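Local coordinates for cysteine desulfurase (Fervidobacterium islandicum, PDB 6A6E) that catalyses the pyridoxal-phosphate-dependent removal of sulfur from L-cysteine, yielding alanine and an enzyme-bound persulfide for sulfur transfer, at the interface of chains A and B. Coordinates in Å, arbitrary orientation; residue numbers count along the deposited sequence, not the author numbering. Chains: chain A/B, Cysteine desulfurase.

Both contacts belong to one two-fold symmetric dimer interface and share no residue; their C-alpha centres lie about 23 Å apart. In each, a residue meets its own copy, A:Phe259 and B:Phe259 in contact 1 and A:His289 and B:His289 in contact 2, so both lie close to the dimer axis. Contact 1 sets the loop 259-262 of one chain against helices 103-116 and 138-147 of the other; contact 2 joins the loop 240-241 to helices 47-59 and 290-306. A:Thr104 in contact 1 lines the PLP pocket, and the loop of contact 2 follows soon after pocket residue B:Lys236, so dimer assembly probably supports both active sites.

Contact 1: the interface of chains A and B. Residues chain A 104, 108, 139, 143, 259; chain B 259-262.
From B:Leu260 to B:Tyr261 the backbone of chain B is extended and passes the side of helix 103-116, turning the peptide N-H and C=O of B:Tyr261 toward A:Asn108. The carboxamide of A:Asn108 pairs with both, much as a neighbouring strand would. Its ND2 donates to B:Tyr261 O at 2.8 Å, almost straight (178° at H), in the plane of that carbonyl and on a lone pair. Its OD1 accepts from B:Tyr261 N at 2.9 Å, with the donor tilted 30° from the amide carbonyl plane. Two further bonds resist rotation of the amide: ND2 also donates to A:Thr104 O one helical turn back, at 2.9 Å and from above that carbonyl's plane, while water 1, 2.8 Å from A:Asn108 OD1, links it to B:Phe259 O.

Beside this polar grip, the two copies of Phe259 approach from opposite directions and meet at their rims, CZ of one 3.6 Å from CZ of the other. Each ring reaches that meeting because CG stands anti to the backbone N (chi1 -179° in A:Phe259). The methyl CD2 of B:Leu260 fills the angle between them, lying over a face of its neighbour B:Phe259 and at the in-plane edge of A:Phe259, 3.8 Å from CZ. On the other flank, the ring of B:Tyr261 slants across A:Leu143, CE2 lying 3.7 Å from CG, and its CB leans on A:Pro139; helix 138-147 thus backs the aromatic side chain while helix 103-116 holds its backbone. The methyl CG2 of A:Thr104, a residue of the PLP pocket, packs against B:Tyr261 O at 3.4 Å.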
loop_
_atom_site.group_PDB
_atom_site.type_symbol
_atom_site.label_atom_id
_atom_site.label_comp_id
_atom_site.label_asym_id
_atom_site.label_seq_id
_atom_site.Cartn_x
_atom_site.Cartn_y
_atom_site.Cartn_z
ATOM N N THR A 104 -5.200 -6.899 5.727
ATOM C CA THR A 104 -5.145 -6.204 6.974
ATOM C C THR A 104 -5.752 -4.809 6.878
ATOM O O THR A 104 -6.616 -4.443 7.701
ATOM C CB THR A 104 -3.715 -6.160 7.519
ATOM O OG1 THR A 104 -3.211 -7.488 7.656
ATOM C CG2 THR A 104 -3.640 -5.453 8.890
ATOM N N ASN A 108 -9.245 -3.260 8.779
ATOM C CA ASN A 108 -9.213 -2.008 9.548
ATOM C C ASN A 108 -10.192 -0.973 8.964
ATOM O O ASN A 108 -10.847 -0.246 9.722
ATOM C CB ASN A 108 -7.793 -1.429 9.614
ATOM C CG ASN A 108 -6.934 -2.112 10.655
ATOM O OD1 ASN A 108 -6.906 -1.679 11.826
ATOM N ND2 ASN A 108 -6.248 -3.206 10.267
ATOM N N PRO A 139 -7.996 -5.841 15.289
ATOM C CA PRO A 139 -8.701 -4.571 15.166
ATOM C C PRO A 139 -10.006 -4.511 15.994
ATOM O O PRO A 139 -10.299 -3.504 16.617
ATOM C CB PRO A 139 -9.017 -4.462 13.662
ATOM C CG PRO A 139 -8.118 -5.409 12.964
ATOM C CD PRO A 139 -7.779 -6.487 13.979
ATOM N N LEU A 143 -10.168 -1.915 18.927
ATOM C CA LEU A 143 -11.079 -0.832 18.710
ATOM C C LEU A 143 -12.380 -0.882 19.557
ATOM O O LEU A 143 -13.000 0.195 19.769
ATOM C CB LEU A 143 -11.366 -0.548 17.251
ATOM C CG LEU A 143 -10.190 -0.007 16.411
ATOM C CD1 LEU A 143 -10.568 -0.118 14.954
ATOM C CD2 LEU A 143 -9.825 1.405 16.764
ATOM N N PHE A 259 -12.976 5.459 4.920
ATOM C CA PHE A 259 -11.962 5.226 5.946
ATOM C C PHE A 259 -10.857 6.352 5.932
ATOM O O PHE A 259 -10.651 7.059 6.899
ATOM C CB PHE A 259 -11.341 3.803 5.722
ATOM C CG PHE A 259 -10.326 3.429 6.696
ATOM C CD1 PHE A 259 -10.384 3.909 7.985
ATOM C CD2 PHE A 259 -9.229 2.668 6.307
ATOM C CE1 PHE A 259 -9.428 3.579 8.919
ATOM C CE2 PHE A 259 -8.278 2.303 7.252
ATOM C CZ PHE A 259 -8.389 2.751 8.535
ATOM N N PHE B 259 -2.284 3.351 14.388
ATOM C CA PHE B 259 -3.455 3.643 13.542
ATOM C C PHE B 259 -4.164 2.355 13.131
ATOM O O PHE B 259 -5.358 2.140 13.427
ATOM C CB PHE B 259 -2.978 4.450 12.291
ATOM C CG PHE B 259 -4.060 4.769 11.324
ATOM C CD1 PHE B 259 -5.350 4.964 11.751
ATOM C CD2 PHE B 259 -3.794 4.858 9.989
ATOM C CE1 PHE B 259 -6.377 5.243 10.846
ATOM C CE2 PHE B 259 -4.787 5.139 9.072
ATOM C CZ PHE B 259 -6.078 5.331 9.489
ATOM N N LEU B 260 -3.394 1.448 12.514
ATOM C CA LEU B 260 -3.900 0.138 12.019
ATOM C C LEU B 260 -3.463 -1.013 12.935
ATOM O O LEU B 260 -2.372 -0.949 13.480
ATOM C CB LEU B 260 -3.314 -0.136 10.647
ATOM C CG LEU B 260 -3.566 0.870 9.524
ATOM C CD1 LEU B 260 -3.138 0.370 8.155
ATOM C CD2 LEU B 260 -5.041 1.203 9.449
ATOM N N TYR B 261 -4.278 -2.063 13.064
ATOM C CA TYR B 261 -3.970 -3.228 13.852
ATOM C C TYR B 261 -3.948 -4.498 13.034
ATOM O O TYR B 261 -4.656 -4.626 12.064
ATOM C CB TYR B 261 -5.004 -3.406 14.982
ATOM C CG TYR B 261 -5.227 -2.125 15.763
ATOM C CD1 TYR B 261 -4.426 -1.802 16.833
ATOM C CD2 TYR B 261 -6.241 -1.274 15.421
ATOM C CE1 TYR B 261 -4.614 -0.615 17.518
ATOM C CE2 TYR B 261 -6.483 -0.112 16.115
ATOM C CZ TYR B 261 -5.675 0.214 17.173
ATOM O OH TYR B 261 -5.931 1.385 17.874
ATOM N N GLY B 262 -3.142 -5.440 13.478
ATOM C CA GLY B 262 -3.044 -6.732 12.889
ATOM C C GLY B 262 -1.782 -7.429 13.248
ATOM O O GLY B 262 -1.279 -7.196 14.320
HETATM O O HOH W 1 -7.704 0.774 12.794
#

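Contact 2: the interface of chains A and B. Residues chain A 57, 289-292; chain B 53, 240-241, 289.
This is part of the two-fold homodimer interface, where the B:Pro240-B:Thr241 loop fits against the start of helix 290-306 and the side of helix 47-59 in chain A, tying loop and helices together across the dimer. B:Thr241 is the main link. Its hydroxyl OG1 accepts from A:Thr291 N at 3.2 Å, a backbone N-H in the first turn of helix 290-306, and so caps that helix from the partner chain. The same OG1 lies at the in-plane edge of the A:His289 imidazole, hydrogen-bonded to ND1 at 2.8 Å; which of the two donates is not settled. The position of OG1 between backbone N and carbonyl carbon (chi1 52°) points it into this pair of partners.

A:His289 turns CG anti to its own backbone N (chi1 -175°), carrying its ring to the dimer axis, where CE1 sits 3.4 Å from CE1 of B:His289. The two side chains cross at about a right angle, with A:His289 CD2 over a face of the B:His289 ring. A:Gly292 N covers one face of the A:His289 ring, toward the rim. Replacing A:His289 with alanine would probably leave the B:Thr241 hydroxyl without its imidazole mate and open a gap beside B:His289.

Nearby, A:Tyr57 comes slantwise at the loop. A:Thr291 CG2 supports one ring face, 3.5 Å above its plane, and B:Pro240 CA lies 3.4 Å from the phenol OH. That OH accepts a bent hydrogen bond (146° at H) from B:Thr241 N at 3.1 Å.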
loop_
_atom_site.group_PDB
_atom_site.type_symbol
_atom_site.label_atom_id
_atom_site.label_comp_id
_atom_site.label_asym_id
_atom_site.label_seq_id
_atom_site.Cartn_x
_atom_site.Cartn_y
_atom_site.Cartn_z
ATOM N N TYR A 57 5.719 -0.150 -15.812
ATOM C CA TYR A 57 6.528 0.851 -15.111
ATOM C C TYR A 57 7.400 1.640 -16.055
ATOM O O TYR A 57 7.635 2.859 -15.840
ATOM C CB TYR A 57 7.456 0.200 -14.050
ATOM C CG TYR A 57 6.964 0.098 -12.594
ATOM C CD1 TYR A 57 6.388 1.193 -11.930
ATOM C CD2 TYR A 57 7.153 -1.078 -11.846
ATOM C CE1 TYR A 57 5.977 1.095 -10.609
ATOM C CE2 TYR A 57 6.763 -1.168 -10.514
ATOM C CZ TYR A 57 6.192 -0.045 -9.906
ATOM O OH TYR A 57 5.779 -0.129 -8.625
ATOM N N HIS A 289 -1.666 1.898 -5.306
ATOM C CA HIS A 289 -0.585 1.078 -5.857
ATOM C C HIS A 289 -0.915 0.729 -7.291
ATOM O O HIS A 289 -1.316 -0.394 -7.613
ATOM C CB HIS A 289 -0.305 -0.153 -4.986
ATOM C CG HIS A 289 0.873 -0.971 -5.417
ATOM N ND1 HIS A 289 1.741 -0.560 -6.404
ATOM C CD2 HIS A 289 1.364 -2.145 -4.936
ATOM C CE1 HIS A 289 2.729 -1.442 -6.489
ATOM N NE2 HIS A 289 2.486 -2.433 -5.653
ATOM N N ILE A 290 -0.721 1.727 -8.154
ATOM C CA ILE A 290 -1.199 1.672 -9.519
ATOM C C ILE A 290 -0.626 0.438 -10.212
ATOM O O ILE A 290 -1.353 -0.327 -10.814
ATOM C CB ILE A 290 -0.796 2.924 -10.333
ATOM C CG1 ILE A 290 -1.431 4.208 -9.731
ATOM C CG2 ILE A 290 -1.208 2.808 -11.777
ATOM C CD1 ILE A 290 -0.697 5.417 -10.280
ATOM N N THR A 291 0.683 0.231 -10.108
ATOM C CA THR A 291 1.270 -0.855 -10.804
ATOM C C THR A 291 0.951 -2.193 -10.135
ATOM O O THR A 291 0.940 -3.262 -10.799
ATOM C CB THR A 291 2.800 -0.644 -10.894
ATOM O OG1 THR A 291 3.043 0.604 -11.579
ATOM C CG2 THR A 291 3.431 -1.837 -11.612
ATOM N N GLY A 292 0.711 -2.180 -8.826
ATOM C CA GLY A 292 0.320 -3.404 -8.083
ATOM C C GLY A 292 -1.058 -3.892 -8.521
ATOM O O GLY A 292 -1.282 -5.097 -8.719
ATOM N N MET B 53 14.331 -4.747 -8.574
ATOM C CA MET B 53 13.048 -5.185 -8.017
ATOM C C MET B 53 12.558 -6.480 -8.599
ATOM O O MET B 53 12.017 -7.341 -7.879
ATOM C CB MET B 53 11.973 -4.143 -8.254
ATOM C CG MET B 53 12.238 -2.865 -7.502
ATOM S SD MET B 53 11.056 -1.597 -7.964
ATOM C CE MET B 53 9.567 -2.334 -7.358
ATOM N N PRO B 240 8.842 2.981 -6.691
ATOM C CA PRO B 240 7.685 2.144 -6.906
ATOM C C PRO B 240 6.402 2.884 -6.460
ATOM O O PRO B 240 6.479 3.780 -5.606
ATOM C CB PRO B 240 7.947 0.971 -5.944
ATOM C CG PRO B 240 9.427 0.972 -5.712
ATOM C CD PRO B 240 9.712 2.426 -5.641
ATOM N N THR B 241 5.254 2.477 -6.992
ATOM C CA THR B 241 3.961 2.896 -6.403
ATOM C C THR B 241 3.676 2.057 -5.177
ATOM O O THR B 241 4.288 1.001 -4.987
ATOM C CB THR B 241 2.792 2.789 -7.418
ATOM O OG1 THR B 241 2.714 1.495 -8.042
ATOM C CG2 THR B 241 2.974 3.810 -8.531
ATOM N N HIS B 289 4.465 -3.331 1.815
ATOM C CA HIS B 289 4.772 -3.422 0.420
ATOM C C HIS B 289 6.249 -3.807 0.337
ATOM O O HIS B 289 7.089 -2.923 0.168
ATOM C CB HIS B 289 4.503 -2.118 -0.343
ATOM C CG HIS B 289 4.726 -2.269 -1.817
ATOM N ND1 HIS B 289 4.622 -1.224 -2.731
ATOM C CD2 HIS B 289 5.110 -3.344 -2.519
ATOM C CE1 HIS B 289 4.950 -1.656 -3.937
ATOM N NE2 HIS B 289 5.212 -2.950 -3.838
#